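Local coordinates for protein NADP-dependent glyceraldehyde-3-phosphate dehydrogenase (Bacillus halodurans, PDB 3PRL) that probably oxidises glyceraldehyde 3-phosphate without phosphorylation, using NADP+ as electron acceptor, as a member of the aldehyde dehydrogenase family, at residues M96-S105 and P325-I335. Sequence-based numbering, arbitrary orientation.
Sequences MHEVAKPKKS and PEDDADITPVI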
loop_
_atom_site.group_PDB
_atom_site.type_symbol
_atom_site.label_atom_id
_atom_site.label_comp_id
_atom_site.label_asym_id
_atom_site.label_seq_id
_atom_site.Cartn_x
_atom_site.Cartn_y
_atom_site.Cartn_z
ATOM N N MET D 96 21.555 -29.774 -16.924
ATOM C CA MET D 96 21.113 -30.589 -18.079
ATOM C C MET D 96 21.418 -32.081 -17.904
ATOM O O MET D 96 20.567 -32.908 -18.207
ATOM C CB MET D 96 21.550 -30.066 -19.464
ATOM C CG MET D 96 22.991 -29.735 -19.640
ATOM S SD MET D 96 23.699 -30.179 -21.247
ATOM C CE MET D 96 25.353 -30.549 -20.674
ATOM N N HIS D 97 22.595 -32.412 -17.376
ATOM C CA HIS D 97 22.943 -33.815 -17.133
ATOM C C HIS D 97 22.098 -34.423 -16.006
ATOM O O HIS D 97 21.458 -35.457 -16.205
ATOM C CB HIS D 97 24.437 -33.992 -16.809
ATOM C CG HIS D 97 25.346 -33.895 -17.996
ATOM N ND1 HIS D 97 26.408 -33.017 -18.047
ATOM C CD2 HIS D 97 25.364 -34.572 -19.169
ATOM C CE1 HIS D 97 27.038 -33.151 -19.200
ATOM N NE2 HIS D 97 26.424 -34.086 -19.901
ATOM N N GLU D 98 22.103 -33.760 -14.842
ATOM C CA GLU D 98 21.599 -34.323 -13.570
ATOM C C GLU D 98 20.104 -34.612 -13.582
ATOM O O GLU D 98 19.655 -35.630 -13.042
ATOM C CB GLU D 98 21.920 -33.376 -12.393
ATOM C CG GLU D 98 22.143 -34.073 -11.045
ATOM C CD GLU D 98 22.155 -33.116 -9.850
ATOM O OE1 GLU D 98 22.251 -31.875 -10.039
ATOM O OE2 GLU D 98 22.058 -33.601 -8.694
ATOM N N VAL D 99 19.339 -33.684 -14.161
ATOM C CA VAL D 99 17.892 -33.815 -14.227
ATOM C C VAL D 99 17.392 -33.967 -15.670
ATOM O O VAL D 99 16.181 -33.966 -15.930
ATOM C CB VAL D 99 17.179 -32.703 -13.408
ATOM C CG1 VAL D 99 17.702 -32.690 -11.966
ATOM C CG2 VAL D 99 17.356 -31.321 -14.052
ATOM N N ALA D 100 18.341 -34.141 -16.602
ATOM C CA ALA D 100 18.054 -34.344 -18.027
ATOM C C ALA D 100 17.227 -33.222 -18.678
ATOM O O ALA D 100 16.295 -33.474 -19.459
ATOM C CB ALA D 100 17.423 -35.725 -18.259
ATOM N N LYS D 101 17.587 -31.980 -18.368
ATOM C CA LYS D 101 16.902 -30.806 -18.908
ATOM C C LYS D 101 17.602 -30.321 -20.185
ATOM O O LYS D 101 18.814 -30.171 -20.184
ATOM C CB LYS D 101 16.897 -29.701 -17.849
ATOM C CG LYS D 101 16.296 -28.366 -18.269
ATOM C CD LYS D 101 16.045 -27.480 -17.056
ATOM C CE LYS D 101 15.012 -28.113 -16.100
ATOM N NZ LYS D 101 14.275 -27.095 -15.296
ATOM N N PRO D 102 16.842 -30.047 -21.264
ATOM C CA PRO D 102 17.443 -29.519 -22.500
ATOM C C PRO D 102 18.483 -28.404 -22.232
ATOM O O PRO D 102 18.229 -27.509 -21.431
ATOM C CB PRO D 102 16.244 -28.959 -23.271
ATOM C CG PRO D 102 15.042 -29.634 -22.699
ATOM C CD PRO D 102 15.365 -30.056 -21.306
ATOM N N LYS D 103 19.634 -28.476 -22.906
ATOM C CA LYS D 103 20.829 -27.652 -22.618
ATOM C C LYS D 103 20.603 -26.154 -22.405
ATOM O O LYS D 103 21.012 -25.597 -21.381
ATOM C CB LYS D 103 21.871 -27.841 -23.728
ATOM C CG LYS D 103 23.122 -26.966 -23.598
ATOM C CD LYS D 103 23.920 -26.985 -24.893
ATOM C CE LYS D 103 25.197 -27.797 -24.760
ATOM N NZ LYS D 103 26.276 -26.951 -24.164
ATOM N N LYS D 104 19.981 -25.501 -23.385
ATOM C CA LYS D 104 19.805 -24.054 -23.327
ATOM C C LYS D 104 18.788 -23.674 -22.245
ATOM O O LYS D 104 18.909 -22.621 -21.610
ATOM C CB LYS D 104 19.412 -23.500 -24.698
ATOM C CG LYS D 104 20.532 -23.612 -25.746
ATOM C CD LYS D 104 20.165 -22.907 -27.045
ATOM C CE LYS D 104 20.559 -21.441 -27.004
ATOM N NZ LYS D 104 22.018 -21.288 -27.251
ATOM N N SER D 105 17.824 -24.566 -22.009
ATOM C CA SER D 105 16.824 -24.354 -20.961
ATOM C C SER D 105 17.405 -24.478 -19.551
ATOM O O SER D 105 16.924 -23.819 -18.635
ATOM C CB SER D 105 15.627 -25.296 -21.136
ATOM O OG SER D 105 14.636 -25.018 -20.148
ATOM N N PRO D 325 19.518 -34.346 -23.536
ATOM C CA PRO D 325 19.556 -32.947 -23.075
ATOM C C PRO D 325 20.688 -32.095 -23.671
ATOM O O PRO D 325 20.520 -30.885 -23.850
ATOM C CB PRO D 325 19.725 -33.073 -21.544
ATOM C CG PRO D 325 20.100 -34.522 -21.300
ATOM C CD PRO D 325 19.431 -35.280 -22.399
ATOM N N GLU D 326 21.816 -32.729 -23.967
ATOM C CA GLU D 326 22.985 -32.046 -24.506
ATOM C C GLU D 326 22.684 -31.489 -25.895
ATOM O O GLU D 326 23.152 -30.416 -26.258
ATOM C CB GLU D 326 24.187 -32.991 -24.561
ATOM C CG GLU D 326 24.454 -33.784 -23.274
ATOM C CD GLU D 326 23.762 -35.140 -23.257
ATOM O OE1 GLU D 326 24.459 -36.180 -23.361
ATOM O OE2 GLU D 326 22.523 -35.176 -23.159
ATOM N N ASP D 327 21.879 -32.220 -26.656
ATOM C CA ASP D 327 21.500 -31.796 -27.995
ATOM C C ASP D 327 20.373 -30.755 -28.042
ATOM O O ASP D 327 20.018 -30.296 -29.127
ATOM C CB ASP D 327 21.135 -33.017 -28.861
ATOM C CG ASP D 327 22.308 -33.976 -29.062
ATOM O OD1 ASP D 327 23.477 -33.578 -28.858
ATOM O OD2 ASP D 327 22.049 -35.143 -29.422
ATOM N N ASP D 328 19.804 -30.390 -26.886
ATOM C CA ASP D 328 18.713 -29.403 -26.841
ATOM C C ASP D 328 17.404 -29.909 -27.473
ATOM O O ASP D 328 16.646 -29.122 -28.057
ATOM C CB ASP D 328 19.134 -28.100 -27.547
ATOM C CG ASP D 328 19.290 -26.942 -26.604
ATOM O OD1 ASP D 328 18.383 -26.714 -25.779
ATOM O OD2 ASP D 328 20.320 -26.240 -26.706
ATOM N N ALA D 329 17.143 -31.209 -27.378
ATOM C CA ALA D 329 15.863 -31.761 -27.839
ATOM C C ALA D 329 14.689 -31.175 -27.047
ATOM O O ALA D 329 14.833 -30.813 -25.867
ATOM C CB ALA D 329 15.870 -33.286 -27.749
ATOM N N ASP D 330 13.537 -31.055 -27.704
ATOM C CA ASP D 330 12.319 -30.565 -27.047
ATOM C C ASP D 330 11.839 -31.582 -26.011
ATOM O O ASP D 330 11.460 -31.224 -24.884
ATOM C CB ASP D 330 11.211 -30.305 -28.076
ATOM C CG ASP D 330 11.591 -29.250 -29.102
ATOM O OD1 ASP D 330 11.863 -28.097 -28.710
ATOM O OD2 ASP D 330 11.594 -29.575 -30.311
ATOM N N ILE D 331 11.887 -32.853 -26.415
ATOM C CA ILE D 331 11.507 -33.973 -25.586
ATOM C C ILE D 331 12.728 -34.801 -25.206
ATOM O O ILE D 331 13.293 -35.517 -26.029
ATOM C CB ILE D 331 10.465 -34.853 -26.307
ATOM C CG1 ILE D 331 9.388 -33.996 -27.003
ATOM C CG2 ILE D 331 9.877 -35.890 -25.348
ATOM C CD1 ILE D 331 8.448 -33.179 -26.055
ATOM N N THR D 332 13.152 -34.682 -23.957
ATOM C CA THR D 332 14.250 -35.501 -23.452
ATOM C C THR D 332 13.713 -36.591 -22.520
ATOM O O THR D 332 12.500 -36.625 -22.247
ATOM C CB THR D 332 15.354 -34.651 -22.767
ATOM O OG1 THR D 332 14.777 -33.726 -21.837
ATOM C CG2 THR D 332 16.155 -33.885 -23.814
ATOM N N PRO D 333 14.606 -37.475 -22.024
ATOM C CA PRO D 333 14.176 -38.570 -21.160
ATOM C C PRO D 333 13.558 -38.081 -19.852
ATOM O O PRO D 333 13.959 -37.038 -19.315
ATOM C CB PRO D 333 15.482 -39.332 -20.882
ATOM C CG PRO D 333 16.423 -38.910 -21.967
ATOM C CD PRO D 333 16.066 -37.496 -22.232
ATOM N N VAL D 334 12.566 -38.818 -19.361
ATOM C CA VAL D 334 11.948 -38.498 -18.085
ATOM C C VAL D 334 12.865 -38.946 -16.953
ATOM O O VAL D 334 13.745 -39.779 -17.145
ATOM C CB VAL D 334 10.509 -39.065 -17.936
ATOM C CG1 VAL D 334 9.553 -38.349 -18.892
ATOM C CG2 VAL D 334 10.481 -40.572 -18.152
ATOM N N ILE D 335 12.641 -38.374 -15.779
ATOM C CA ILE D 335 13.573 -38.459 -14.653
ATOM C C ILE D 335 14.075 -39.871 -14.293
ATOM O O ILE D 335 15.261 -40.047 -14.041
ATOM C CB ILE D 335 12.985 -37.729 -13.410
ATOM C CG1 ILE D 335 14.082 -37.343 -12.398
ATOM C CG2 ILE D 335 11.860 -38.549 -12.795
ATOM C CD1 ILE D 335 15.172 -36.448 -12.968
#
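Pro102 and Pro325 bring the two backbones to 4.1 Å between their CA atoms, and there Lys103 N gives its hydrogen to Pro325 O at 2.7 Å in a markedly bent bond. Asp328 N, from within 325-335, reaches the same oxygen from the opposite face of its carbonyl plane, so two donors grip it. One residue further on, Lys104 N bonds to Asp328 OD1 at 3.1 Å, much straighter at 163°, meeting the syn side of the carboxylate though 32° out of its plane. Since Pro102 is the N-cap residue of helix 103-124, both acceptors meet amides of the first turn, at the N-terminal end of the helix, where the partial positive charge of the dipole would be expected to favour the Asp328 carboxylate. Segment 96-105 spans the end of helix 88-98, the turn at 99-102 and the start of helix 103-124 in the aldehyde dehydrogenase fold, held here against the loop between helices 303-317 and 337-352. Against the turn, the Pro325 ring packs on Met96 and Ala100, with Pro325 CG 4.2 Å from Ala100 CB. Thr332 OG1 lies 2.8 Å from Ala100 O, placed by a chi1 of 48° that sets OG1 between the backbone N and the carbonyl carbon of Thr332. At the far end, Ile335 CD1 comes within 4.0 Å of Val99 CA, while the Ile335 side chain also touches Phe162, a residue of the NADP+ site.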